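Local atomic coordinates of heme oxygenase (Leptospira interrogans, PDB entry 5KZL), a protein that uses heme as both substrate and cofactor, cleaving its porphyrin oxidatively, which in this enzyme family yields biliverdin, carbon monoxide and free iron. Residues K72-P77 with D182-N187; L151-P154 with G158-F161; G135-G140 with P165-I170; Q108-R113 with A126-V131. The protein carries 1 engineered substitution. All coordinates share one frame; numbering follows the deposited sequence.

Contact 1 (K72-P77 with D182-N187); sequences KSIYFP and DSLPVN
Ser73 and Leu184 bring an irregular loop of the all-helical heme oxygenase fold against the C-terminal end of helix 170-183, where the chain turns away toward helix 188-210. Their CA atoms are the nearest pair, 6.8 Å apart. Leu184 loses the most surface to the contact, and its close approaches all come through one methyl: Leu184 CD2 reaches Ser73 OG at 3.1 Å, a tight approach of carbon to oxygen, and on another side meets Ile74 CG2 at 4.0 Å. The side chain of Leu184 lies roughly perpendicular to that of Ile74, so they touch methyl to methyl rather than along their lengths. Both are buried, and both also pack on Ala126 of helix 125-151, which extends the apolar patch inward.

Polar pairing across the contact is slight. Ser73 turns its hydroxyl between its own backbone N and carbonyl carbon (chi1 55°), where it faces Ser183. The stronger partner of Ser183 OG is Ala180 O, one helical turn back. Immediately after Leu184 the chain makes an inverse gamma turn centred on Pro185, closed by Val186 N on Leu184 O at 2.8 Å. Across the segments, Ser73 OG donates to Ser183 OG in a weak bond of 3.3 Å.

Contact 2 (L151-P154 with G158-F161); sequences LNLP and GISF
Leu153 and Gly158 are the closest approach of the two backbones, with 7.0 Å between their CA atoms and no hydrogen bond joining the segments. Two residues with positive phi shape this path: Asn152 (phi 49°) turns the chain out of helix 125-151, and Gly158 (phi 64°) bends it again just before Ile159.

Leu153 supplies the reach, and of its two methyls CD1 does the touching. Leu153 CD1 lies 3.7 Å from Ile159 CG2 and 3.9 Å from Gly158 O, so one methyl rests against both a neighbouring methyl and a backbone carbonyl oxygen. The latter is van der Waals contact with a polar atom, not a bond. CG of Leu153 stands beside the backbone N and anti to the carbonyl carbon (chi1 -64°), an orientation that extends the side chain toward the other segment. Ile159 answers with its short branch, and the two side chains point past one another, antiparallel, which confines their contact to the CD1 and CG2 methyls.

The chain has turned a corner within a few residues, inside the long connection that links helix 125-151 to helix 170-183 in this all-alpha fold. Helix 82-93 lies alongside: Pro154 packs on its Phe91, and the carboxylate of its Asp88 takes hydrogen bonds from Ser160 N and Phe161 N, the former through OD1 and the latter through OD2. That grip fixes the start of the 3-10 segment directly after Ile159. Ile159 itself also packs on Lys144 of helix 125-151, its side chain about 13 Å from the heme.

Contact 3 (G135-G140 with P165-I170); sequences GDLSGG and PMIQDI. With HEM (protoporphyrin IX containing Fe), chain B.
The porphyrin, the flat group here, lies against helix 125-151 on a different side from Leu137, which meets Ile167 and Ile170. Gly135 CA sits almost straight above pyrrole atom C4A at 3.2 Å, and water 1 binds the iron at 2.3 Å from this same face. One further atom from elsewhere in the structure also binds the iron; in this family the proximal ligand is a histidine. At the propionate-bearing rim, Ser138 CB packs on heme CBD at 3.4 Å, while Lys174 and Arg15 supply hydrogen bonds to the heme.

The run GDLSGG fits the glycine-rich signature of the distal helix in heme oxygenases. With no side chain at Gly135, the backbone itself can rest on the ring. Behind it, Leu137 turns from the heme to the 165-170 loop: CG is anti to the backbone N (chi1 -162°), which carries CD1 to Ile170 CG2 at 3.8 Å and Ile167 CD1 at 4.0 Å. Leu137 meets both isoleucines at a slant, so methyl groups touch without long overlap. Phe173 of helix 170-183 packs on Leu137 and Ile167 and continues this apolar layer.

The two sides of the helix thus differ in chemistry. Between the two segments the contact is apolar packing, with no hydrogen bond, whereas on the heme side Gly135 O accepts a hydrogen bond of 2.7 Å from the iron-bound water. That water occupies the distal coordination position, so the same carbonyl is probably close to where dioxygen binds during turnover.

Contact 4 (Q108-R113 with A126-V131); sequences QDYVQR and AAHSYV. With HEM (protoporphyrin IX containing Fe), chain B.
Arg113 and His128 mark the closest approach of two helical segments running in broadly opposite senses, and their CA atoms are 10.1 Å apart. Only side chains bridge such a gap. Within helix 125-151, the segment 126-131 has a wider pi-type turn at 129-131.

His128 enters the gap and is met at its edge by two residues. Tyr110 CE1 approaches His128 ND1 at 4.2 Å, near the planes of both rings, so this is an edge-to-edge contact and not a stack. Arg113 CG lies 4.3 Å from His128 CE1, which places the aliphatic part of the arginine along the imidazole rim. A chi1 of -165° swings the phenol of Tyr110 toward His128. Water 2 ties the rings together, 2.7 Å from Tyr110 OH and 2.9 Å from His128 ND1.

Helices 105-120 and 125-151 are consecutive in the all-alpha heme oxygenase fold, and helix 188-210 covers the polar ends: Glu197 makes a salt bridge to Arg113 NH2 through OE1 and a hydrogen bond with His128 NE2 through OE2, and Asn205 ND2 is hydrogen-bonded to Tyr110 OH. The carboxylate might stabilise a positive charge on the histidine.

Two residues on, Tyr130 serves the heme pocket. Tyr130 OH donates to heme O1A at 2.7 Å, with that oxygen in the ring plane, while heme methyl CMA sits over one face toward the rim. Val131 CG1 touches heme methyl CMB at 3.6 Å.

In the fold
Helix 125-151 is the common element: contact 4 uses its early part, contact 3 the part directly following, and contact 2 begins at its end. Along the chain, contact 4 closes before contact 3 opens; contact 2 is nested inside the loop of contact 3, and all three lie within the long loop closed by contact 1. Contacts 1 and 2 are farthest apart, their centres 33 Å from each other on opposite sides of the chain's centre. Contact 1 touches contact 3 where Pro77 O packs against Met166 SD, and Phe161 of contact 2 touches Asp136 of contact 3. Contacts 3 and 4 both touch the heme, so one helix links pocket and periphery.

Contact 1 (K72-P77 with D182-N187)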
# COMPACT_ATOMS: atom_id res chain seq x y z
N LYS A 72 -1.35 -17.22 -6.64
CA LYS A 72 -2.75 -17.65 -6.82
C LYS A 72 -3.63 -17.51 -5.57
O LYS A 72 -4.71 -16.93 -5.65
CB LYS A 72 -2.80 -19.10 -7.35
CG LYS A 72 -3.25 -19.18 -8.80
CD LYS A 72 -3.50 -20.62 -9.23
CE LYS A 72 -3.50 -20.76 -10.73
NZ LYS A 72 -3.97 -22.10 -11.16
N SER A 73 -3.15 -17.99 -4.40
CA SER A 73 -3.92 -17.92 -3.15
C SER A 73 -4.01 -16.52 -2.51
O SER A 73 -4.78 -16.35 -1.56
CB SER A 73 -3.43 -18.95 -2.15
OG SER A 73 -2.05 -18.79 -1.91
N ILE A 74 -3.27 -15.51 -3.04
CA ILE A 74 -3.39 -14.13 -2.54
C ILE A 74 -3.97 -13.22 -3.64
O ILE A 74 -3.78 -12.01 -3.64
CB ILE A 74 -2.14 -13.52 -1.83
CG1 ILE A 74 -0.89 -13.55 -2.74
CG2 ILE A 74 -1.90 -14.22 -0.46
CD1 ILE A 74 0.20 -12.52 -2.42
N TYR A 75 -4.73 -13.83 -4.56
CA TYR A 75 -5.40 -13.06 -5.61
C TYR A 75 -6.60 -12.41 -4.94
O TYR A 75 -7.63 -13.05 -4.68
CB TYR A 75 -5.80 -13.97 -6.79
CG TYR A 75 -6.66 -13.31 -7.84
CD1 TYR A 75 -6.23 -12.15 -8.49
CD2 TYR A 75 -7.87 -13.88 -8.25
CE1 TYR A 75 -7.02 -11.53 -9.47
CE2 TYR A 75 -8.66 -13.27 -9.22
CZ TYR A 75 -8.24 -12.10 -9.83
OH TYR A 75 -9.01 -11.55 -10.83
N PHE A 76 -6.42 -11.13 -4.54
CA PHE A 76 -7.45 -10.39 -3.81
C PHE A 76 -7.81 -9.03 -4.46
O PHE A 76 -7.48 -7.98 -3.90
CB PHE A 76 -7.01 -10.19 -2.35
CG PHE A 76 -6.99 -11.43 -1.47
CD1 PHE A 76 -8.17 -12.14 -1.22
CD2 PHE A 76 -5.83 -11.83 -0.83
CE1 PHE A 76 -8.16 -13.24 -0.34
CE2 PHE A 76 -5.82 -12.94 0.03
CZ PHE A 76 -6.99 -13.64 0.26
N PRO A 77 -8.58 -9.02 -5.57
CA PRO A 77 -8.99 -7.74 -6.19
C PRO A 77 -9.79 -6.84 -5.25
O PRO A 77 -9.88 -5.65 -5.50
CB PRO A 77 -9.85 -8.17 -7.38
CG PRO A 77 -9.45 -9.56 -7.67
CD PRO A 77 -9.04 -10.18 -6.37
N ASP A 182 0.25 -17.80 4.90
CA ASP A 182 0.77 -19.04 5.46
C ASP A 182 0.58 -20.26 4.54
O ASP A 182 1.30 -21.25 4.70
CB ASP A 182 0.19 -19.28 6.85
CG ASP A 182 0.71 -18.33 7.91
OD1 ASP A 182 1.69 -17.61 7.62
OD2 ASP A 182 0.15 -18.34 9.04
N SER A 183 -0.36 -20.16 3.58
CA SER A 183 -0.70 -21.20 2.61
C SER A 183 0.22 -21.16 1.40
O SER A 183 0.25 -22.13 0.63
CB SER A 183 -2.16 -21.07 2.16
OG SER A 183 -2.35 -20.14 1.09
N LEU A 184 0.89 -20.01 1.17
CA LEU A 184 1.75 -19.85 -0.00
C LEU A 184 2.72 -21.00 -0.16
O LEU A 184 3.43 -21.30 0.80
CB LEU A 184 2.50 -18.51 -0.01
CG LEU A 184 1.68 -17.21 -0.10
CD1 LEU A 184 2.56 -16.03 -0.54
CD2 LEU A 184 0.49 -17.34 -1.01
N PRO A 185 2.75 -21.67 -1.35
CA PRO A 185 3.70 -22.78 -1.53
C PRO A 185 5.15 -22.32 -1.69
O PRO A 185 5.69 -22.33 -2.81
CB PRO A 185 3.15 -23.49 -2.77
CG PRO A 185 2.52 -22.40 -3.57
CD PRO A 185 1.94 -21.45 -2.57
N VAL A 186 5.77 -21.89 -0.58
CA VAL A 186 7.16 -21.42 -0.55
C VAL A 186 7.91 -22.07 0.61
O VAL A 186 7.29 -22.34 1.65
CB VAL A 186 7.31 -19.86 -0.53
CG1 VAL A 186 6.85 -19.25 -1.85
CG2 VAL A 186 6.57 -19.22 0.65
N ASN A 187 9.23 -22.30 0.44
CA ASN A 187 9.99 -22.87 1.55
C ASN A 187 10.52 -21.76 2.44
O ASN A 187 10.39 -20.58 2.10
CB ASN A 187 11.06 -23.86 1.06
CG ASN A 187 12.11 -23.25 0.16
OD1 ASN A 187 12.56 -22.11 0.35
ND2 ASN A 187 12.55 -24.02 -0.83

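Contact 2 (L151-P154 with G158-F161)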
# COMPACT_ATOMS: atom_id res chain seq x y z
N LEU A 151 -8.22 17.45 7.85
CA LEU A 151 -8.59 18.30 6.71
C LEU A 151 -10.01 18.88 6.79
O LEU A 151 -10.43 19.61 5.88
CB LEU A 151 -8.37 17.51 5.40
CG LEU A 151 -6.92 17.17 5.05
CD1 LEU A 151 -6.85 16.15 3.96
CD2 LEU A 151 -6.12 18.42 4.70
N ASN A 152 -10.72 18.60 7.90
CA ASN A 152 -12.11 18.98 8.14
C ASN A 152 -12.95 18.59 6.92
O ASN A 152 -13.66 19.41 6.33
CB ASN A 152 -12.24 20.49 8.51
CG ASN A 152 -13.57 20.81 9.13
OD1 ASN A 152 -14.40 19.94 9.39
ND2 ASN A 152 -13.82 22.09 9.34
N LEU A 153 -12.81 17.32 6.49
CA LEU A 153 -13.47 16.83 5.29
C LEU A 153 -14.98 16.69 5.42
O LEU A 153 -15.45 16.30 6.49
CB LEU A 153 -12.88 15.47 4.87
CG LEU A 153 -11.41 15.42 4.45
CD1 LEU A 153 -10.99 14.00 4.10
CD2 LEU A 153 -11.15 16.34 3.25
N PRO A 154 -15.74 16.90 4.32
CA PRO A 154 -17.19 16.61 4.37
C PRO A 154 -17.41 15.11 4.62
O PRO A 154 -16.53 14.29 4.29
CB PRO A 154 -17.70 16.98 2.97
CG PRO A 154 -16.58 17.66 2.28
CD PRO A 154 -15.31 17.29 2.96
N GLY A 158 -13.39 12.30 0.13
CA GLY A 158 -11.93 12.32 0.13
C GLY A 158 -11.23 11.27 0.96
O GLY A 158 -10.06 11.45 1.28
N ILE A 159 -11.91 10.16 1.29
CA ILE A 159 -11.34 9.08 2.11
C ILE A 159 -11.58 7.71 1.48
O ILE A 159 -11.45 6.72 2.19
CB ILE A 159 -11.90 9.11 3.57
CG1 ILE A 159 -13.47 9.05 3.57
CG2 ILE A 159 -11.34 10.29 4.36
CD1 ILE A 159 -14.11 8.56 4.83
N SER A 160 -11.93 7.63 0.15
CA SER A 160 -12.17 6.34 -0.50
C SER A 160 -10.96 5.41 -0.36
O SER A 160 -11.14 4.20 -0.19
CB SER A 160 -12.58 6.51 -1.96
OG SER A 160 -12.87 5.24 -2.54
N PHE A 161 -9.73 5.97 -0.34
CA PHE A 161 -8.52 5.16 -0.20
C PHE A 161 -8.53 4.24 1.02
O PHE A 161 -7.94 3.17 0.98
CB PHE A 161 -7.28 6.06 -0.22
CG PHE A 161 -5.95 5.37 -0.00
CD1 PHE A 161 -5.54 4.33 -0.84
CD2 PHE A 161 -5.09 5.80 1.00
CE1 PHE A 161 -4.29 3.72 -0.66
CE2 PHE A 161 -3.82 5.21 1.17
CZ PHE A 161 -3.43 4.18 0.33

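Contact 3 (G135-G140 with P165-I170)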
# COMPACT_ATOMS: atom_id res chain seq x y z
N GLY A 135 -1.36 -3.51 5.42
CA GLY A 135 -1.26 -2.24 6.16
C GLY A 135 -2.50 -1.39 5.96
O GLY A 135 -3.06 -0.87 6.94
N ASP A 136 -2.98 -1.29 4.70
CA ASP A 136 -4.18 -0.51 4.35
C ASP A 136 -5.42 -1.07 5.05
O ASP A 136 -6.20 -0.33 5.63
CB ASP A 136 -4.45 -0.54 2.84
CG ASP A 136 -3.39 0.07 1.95
OD1 ASP A 136 -2.64 0.95 2.43
OD2 ASP A 136 -3.34 -0.31 0.77
N LEU A 137 -5.59 -2.39 4.99
CA LEU A 137 -6.72 -3.01 5.66
C LEU A 137 -6.64 -2.82 7.19
O LEU A 137 -7.66 -2.54 7.82
CB LEU A 137 -6.80 -4.49 5.30
CG LEU A 137 -8.16 -5.15 5.57
CD1 LEU A 137 -9.28 -4.45 4.82
CD2 LEU A 137 -8.11 -6.59 5.18
N SER A 138 -5.42 -2.93 7.77
CA SER A 138 -5.23 -2.79 9.22
C SER A 138 -5.43 -1.37 9.74
O SER A 138 -6.01 -1.19 10.81
CB SER A 138 -3.88 -3.35 9.65
OG SER A 138 -3.73 -4.67 9.16
N GLY A 139 -4.98 -0.37 8.98
CA GLY A 139 -5.02 1.03 9.39
C GLY A 139 -6.12 1.92 8.85
O GLY A 139 -6.27 3.05 9.33
N GLY A 140 -6.86 1.46 7.85
CA GLY A 140 -7.90 2.23 7.17
C GLY A 140 -8.92 2.94 8.04
O GLY A 140 -9.15 4.14 7.88
N PRO A 165 -15.28 -1.32 0.17
CA PRO A 165 -16.70 -1.69 0.06
C PRO A 165 -16.94 -3.15 -0.31
O PRO A 165 -17.98 -3.69 0.00
CB PRO A 165 -17.25 -0.71 -0.99
CG PRO A 165 -16.05 -0.30 -1.79
CD PRO A 165 -14.92 -0.26 -0.80
N MET A 166 -15.93 -3.82 -0.91
CA MET A 166 -16.03 -5.23 -1.29
C MET A 166 -15.82 -6.18 -0.09
O MET A 166 -15.98 -7.39 -0.24
CB MET A 166 -15.00 -5.55 -2.40
CG MET A 166 -15.25 -4.81 -3.70
SD MET A 166 -14.06 -5.27 -4.99
CE MET A 166 -14.79 -4.48 -6.42
N ILE A 167 -15.40 -5.64 1.07
CA ILE A 167 -15.10 -6.41 2.28
C ILE A 167 -16.06 -5.95 3.39
O ILE A 167 -15.91 -4.84 3.91
CB ILE A 167 -13.59 -6.26 2.69
CG1 ILE A 167 -12.60 -6.74 1.57
CG2 ILE A 167 -13.29 -6.97 4.01
CD1 ILE A 167 -11.05 -6.30 1.78
N GLN A 168 -17.02 -6.80 3.78
CA GLN A 168 -17.98 -6.42 4.83
C GLN A 168 -17.53 -6.81 6.22
O GLN A 168 -18.08 -6.31 7.19
CB GLN A 168 -19.39 -6.95 4.54
CG GLN A 168 -20.05 -6.33 3.30
CD GLN A 168 -19.59 -6.99 2.02
OE1 GLN A 168 -19.59 -8.22 1.90
NE2 GLN A 168 -19.15 -6.18 1.07
N ASP A 169 -16.55 -7.73 6.32
CA ASP A 169 -15.95 -8.21 7.57
C ASP A 169 -14.44 -8.00 7.50
O ASP A 169 -13.70 -8.90 7.13
CB ASP A 169 -16.30 -9.70 7.79
CG ASP A 169 -15.70 -10.35 9.02
OD1 ASP A 169 -15.15 -9.61 9.88
OD2 ASP A 169 -15.73 -11.60 9.11
N ILE A 170 -13.97 -6.81 7.89
CA ILE A 170 -12.55 -6.46 7.84
C ILE A 170 -11.70 -7.41 8.67
O ILE A 170 -10.66 -7.88 8.18
CB ILE A 170 -12.34 -4.96 8.23
CG1 ILE A 170 -13.08 -4.03 7.24
CG2 ILE A 170 -10.83 -4.61 8.30
CD1 ILE A 170 -13.34 -2.61 7.75
CHA HEM B . -0.36 -2.74 10.78
CHB HEM B . 2.11 -1.25 7.01
CHC HEM B . 1.88 3.20 8.76
CHD HEM B . -1.27 1.79 11.91
C1A HEM B . 0.32 -2.70 9.61
C2A HEM B . 0.68 -3.88 8.87
C3A HEM B . 1.40 -3.45 7.83
C4A HEM B . 1.46 -2.06 7.90
CMA HEM B . 1.98 -4.27 6.75
CAA HEM B . 0.34 -5.31 9.18
CBA HEM B . 1.24 -5.93 10.27
CGA HEM B . 0.95 -7.36 10.41
O1A HEM B . 1.80 -8.17 10.19
O2A HEM B . -0.17 -7.69 10.75
C1B HEM B . 2.29 0.12 7.16
C2B HEM B . 3.13 0.92 6.28
C3B HEM B . 3.05 2.16 6.80
C4B HEM B . 2.18 2.10 7.98
CMB HEM B . 3.87 0.50 5.06
CAB HEM B . 3.66 3.36 6.38
CBB HEM B . 4.57 3.22 5.56
C1C HEM B . 0.90 3.28 9.68
C2C HEM B . 0.30 4.48 10.17
C3C HEM B . -0.61 4.06 11.06
C4C HEM B . -0.58 2.62 11.09
CMC HEM B . 0.62 5.91 9.75
CAC HEM B . -1.46 4.94 11.83
CBC HEM B . -2.53 4.51 12.35
C1D HEM B . -1.19 0.42 11.93
C2D HEM B . -1.93 -0.42 12.91
C3D HEM B . -1.70 -1.66 12.57
C4D HEM B . -0.81 -1.61 11.40
CMD HEM B . -2.81 0.06 14.01
CAD HEM B . -2.21 -2.88 13.30
CBD HEM B . -3.64 -3.17 13.06
CGD HEM B . -4.12 -4.39 13.77
O1D HEM B . -3.37 -5.19 14.19
O2D HEM B . -5.30 -4.54 13.87
NA HEM B . 0.85 -1.65 8.98
NB HEM B . 1.86 0.89 8.10
NC HEM B . 0.35 2.24 10.26
ND HEM B . -0.57 -0.35 11.07
FE HEM B . 0.61 0.26 9.65
O HOH W 1 -1.21 0.61 8.33

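Contact 4 (Q108-R113 with A126-V131)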
# COMPACT_ATOMS: atom_id res chain seq x y z
N GLN A 108 8.81 7.10 -9.09
CA GLN A 108 9.39 6.41 -10.26
C GLN A 108 10.29 5.22 -9.88
O GLN A 108 10.26 4.19 -10.55
CB GLN A 108 10.19 7.42 -11.11
CG GLN A 108 9.33 8.36 -11.93
CD GLN A 108 10.19 9.37 -12.65
OE1 GLN A 108 11.18 9.01 -13.29
NE2 GLN A 108 9.86 10.65 -12.54
N ASP A 109 11.09 5.37 -8.81
CA ASP A 109 11.97 4.31 -8.37
C ASP A 109 11.18 3.16 -7.78
O ASP A 109 11.54 1.99 -7.97
CB ASP A 109 13.01 4.84 -7.39
CG ASP A 109 14.01 5.80 -8.04
OD1 ASP A 109 14.09 5.82 -9.30
OD2 ASP A 109 14.71 6.50 -7.30
N TYR A 110 10.07 3.49 -7.11
CA TYR A 110 9.16 2.53 -6.49
C TYR A 110 8.46 1.74 -7.61
O TYR A 110 8.55 0.51 -7.61
CB TYR A 110 8.15 3.26 -5.56
CG TYR A 110 7.35 2.44 -4.56
CD1 TYR A 110 7.14 1.07 -4.75
CD2 TYR A 110 6.74 3.04 -3.47
CE1 TYR A 110 6.36 0.33 -3.87
CE2 TYR A 110 5.96 2.31 -2.58
CZ TYR A 110 5.78 0.95 -2.77
OH TYR A 110 4.95 0.25 -1.93
N VAL A 111 7.88 2.42 -8.61
CA VAL A 111 7.22 1.80 -9.77
C VAL A 111 8.21 0.90 -10.54
O VAL A 111 7.87 -0.22 -10.94
CB VAL A 111 6.53 2.91 -10.65
CG1 VAL A 111 6.10 2.37 -12.02
CG2 VAL A 111 5.35 3.54 -9.92
N GLN A 112 9.45 1.36 -10.72
CA GLN A 112 10.48 0.57 -11.38
C GLN A 112 10.71 -0.73 -10.61
O GLN A 112 10.84 -1.79 -11.22
CB GLN A 112 11.79 1.36 -11.46
CG GLN A 112 12.97 0.53 -11.97
CD GLN A 112 12.97 0.30 -13.47
OE1 GLN A 112 11.96 0.43 -14.16
NE2 GLN A 112 14.14 -0.04 -13.99
N ARG A 113 10.78 -0.64 -9.28
CA ARG A 113 10.99 -1.82 -8.46
C ARG A 113 9.87 -2.81 -8.68
O ARG A 113 10.16 -3.98 -8.92
CB ARG A 113 11.16 -1.50 -6.97
CG ARG A 113 11.36 -2.74 -6.10
CD ARG A 113 12.71 -3.35 -6.31
NE ARG A 113 13.06 -4.34 -5.29
CZ ARG A 113 14.30 -4.50 -4.84
NH1 ARG A 113 15.29 -3.74 -5.30
NH2 ARG A 113 14.56 -5.41 -3.91
N ALA A 126 4.35 -10.80 -3.42
CA ALA A 126 3.69 -11.14 -2.14
C ALA A 126 4.09 -10.11 -1.08
O ALA A 126 3.26 -9.73 -0.27
CB ALA A 126 4.07 -12.55 -1.68
N ALA A 127 5.37 -9.66 -1.10
CA ALA A 127 5.90 -8.64 -0.17
C ALA A 127 5.22 -7.29 -0.35
O ALA A 127 4.92 -6.62 0.63
CB ALA A 127 7.39 -8.48 -0.37
N HIS A 128 4.97 -6.92 -1.59
CA HIS A 128 4.31 -5.69 -2.00
C HIS A 128 2.84 -5.68 -1.55
O HIS A 128 2.39 -4.70 -0.95
CB HIS A 128 4.49 -5.52 -3.51
CG HIS A 128 5.90 -5.14 -3.87
ND1 HIS A 128 6.24 -3.84 -4.15
CD2 HIS A 128 7.02 -5.90 -3.90
CE1 HIS A 128 7.54 -3.84 -4.41
NE2 HIS A 128 8.06 -5.06 -4.25
N SER A 129 2.13 -6.80 -1.79
CA SER A 129 0.77 -7.04 -1.32
C SER A 129 0.73 -6.91 0.24
O SER A 129 -0.05 -6.12 0.76
CB SER A 129 0.30 -8.42 -1.74
OG SER A 129 -0.90 -8.72 -1.05
N TYR A 130 1.61 -7.62 0.96
CA TYR A 130 1.68 -7.55 2.43
C TYR A 130 1.89 -6.12 2.95
O TYR A 130 1.08 -5.63 3.75
CB TYR A 130 2.79 -8.49 2.99
CG TYR A 130 3.08 -8.26 4.47
CD1 TYR A 130 2.25 -8.78 5.46
CD2 TYR A 130 4.18 -7.50 4.87
CE1 TYR A 130 2.51 -8.54 6.82
CE2 TYR A 130 4.42 -7.22 6.22
CZ TYR A 130 3.61 -7.79 7.19
OH TYR A 130 3.84 -7.52 8.52
N VAL A 131 2.99 -5.47 2.56
CA VAL A 131 3.37 -4.16 3.08
C VAL A 131 2.30 -3.13 2.82
O VAL A 131 1.88 -2.48 3.76
CB VAL A 131 4.78 -3.69 2.62
CG1 VAL A 131 5.09 -2.31 3.17
CG2 VAL A 131 5.85 -4.68 3.07
CHA HEM B . -0.36 -2.74 10.78
CHB HEM B . 2.11 -1.25 7.01
CHC HEM B . 1.88 3.20 8.76
CHD HEM B . -1.27 1.79 11.91
C1A HEM B . 0.32 -2.70 9.61
C2A HEM B . 0.68 -3.88 8.87
C3A HEM B . 1.40 -3.45 7.83
C4A HEM B . 1.46 -2.06 7.90
CMA HEM B . 1.98 -4.27 6.75
CAA HEM B . 0.34 -5.31 9.18
CBA HEM B . 1.24 -5.93 10.27
CGA HEM B . 0.95 -7.36 10.41
O1A HEM B . 1.80 -8.17 10.19
O2A HEM B . -0.17 -7.69 10.75
C1B HEM B . 2.29 0.12 7.16
C2B HEM B . 3.13 0.92 6.28
C3B HEM B . 3.05 2.16 6.80
C4B HEM B . 2.18 2.10 7.98
CMB HEM B . 3.87 0.50 5.06
CAB HEM B . 3.66 3.36 6.38
CBB HEM B . 4.57 3.22 5.56
C1C HEM B . 0.90 3.28 9.68
C2C HEM B . 0.30 4.48 10.17
C3C HEM B . -0.61 4.06 11.06
C4C HEM B . -0.58 2.62 11.09
CMC HEM B . 0.62 5.91 9.75
CAC HEM B . -1.46 4.94 11.83
CBC HEM B . -2.53 4.51 12.35
C1D HEM B . -1.19 0.42 11.93
C2D HEM B . -1.93 -0.42 12.91
C3D HEM B . -1.70 -1.66 12.57
C4D HEM B . -0.81 -1.61 11.40
CMD HEM B . -2.81 0.06 14.01
CAD HEM B . -2.21 -2.88 13.30
CBD HEM B . -3.64 -3.17 13.06
CGD HEM B . -4.12 -4.39 13.77
O1D HEM B . -3.37 -5.19 14.19
O2D HEM B . -5.30 -4.54 13.87
NA HEM B . 0.85 -1.65 8.98
NB HEM B . 1.86 0.89 8.10
NC HEM B . 0.35 2.24 10.26
ND HEM B . -0.57 -0.35 11.07
FE HEM B . 0.61 0.26 9.65
O HOH W 2 4.23 -2.11 -3.00
O HOH W 1 -1.21 0.61 8.33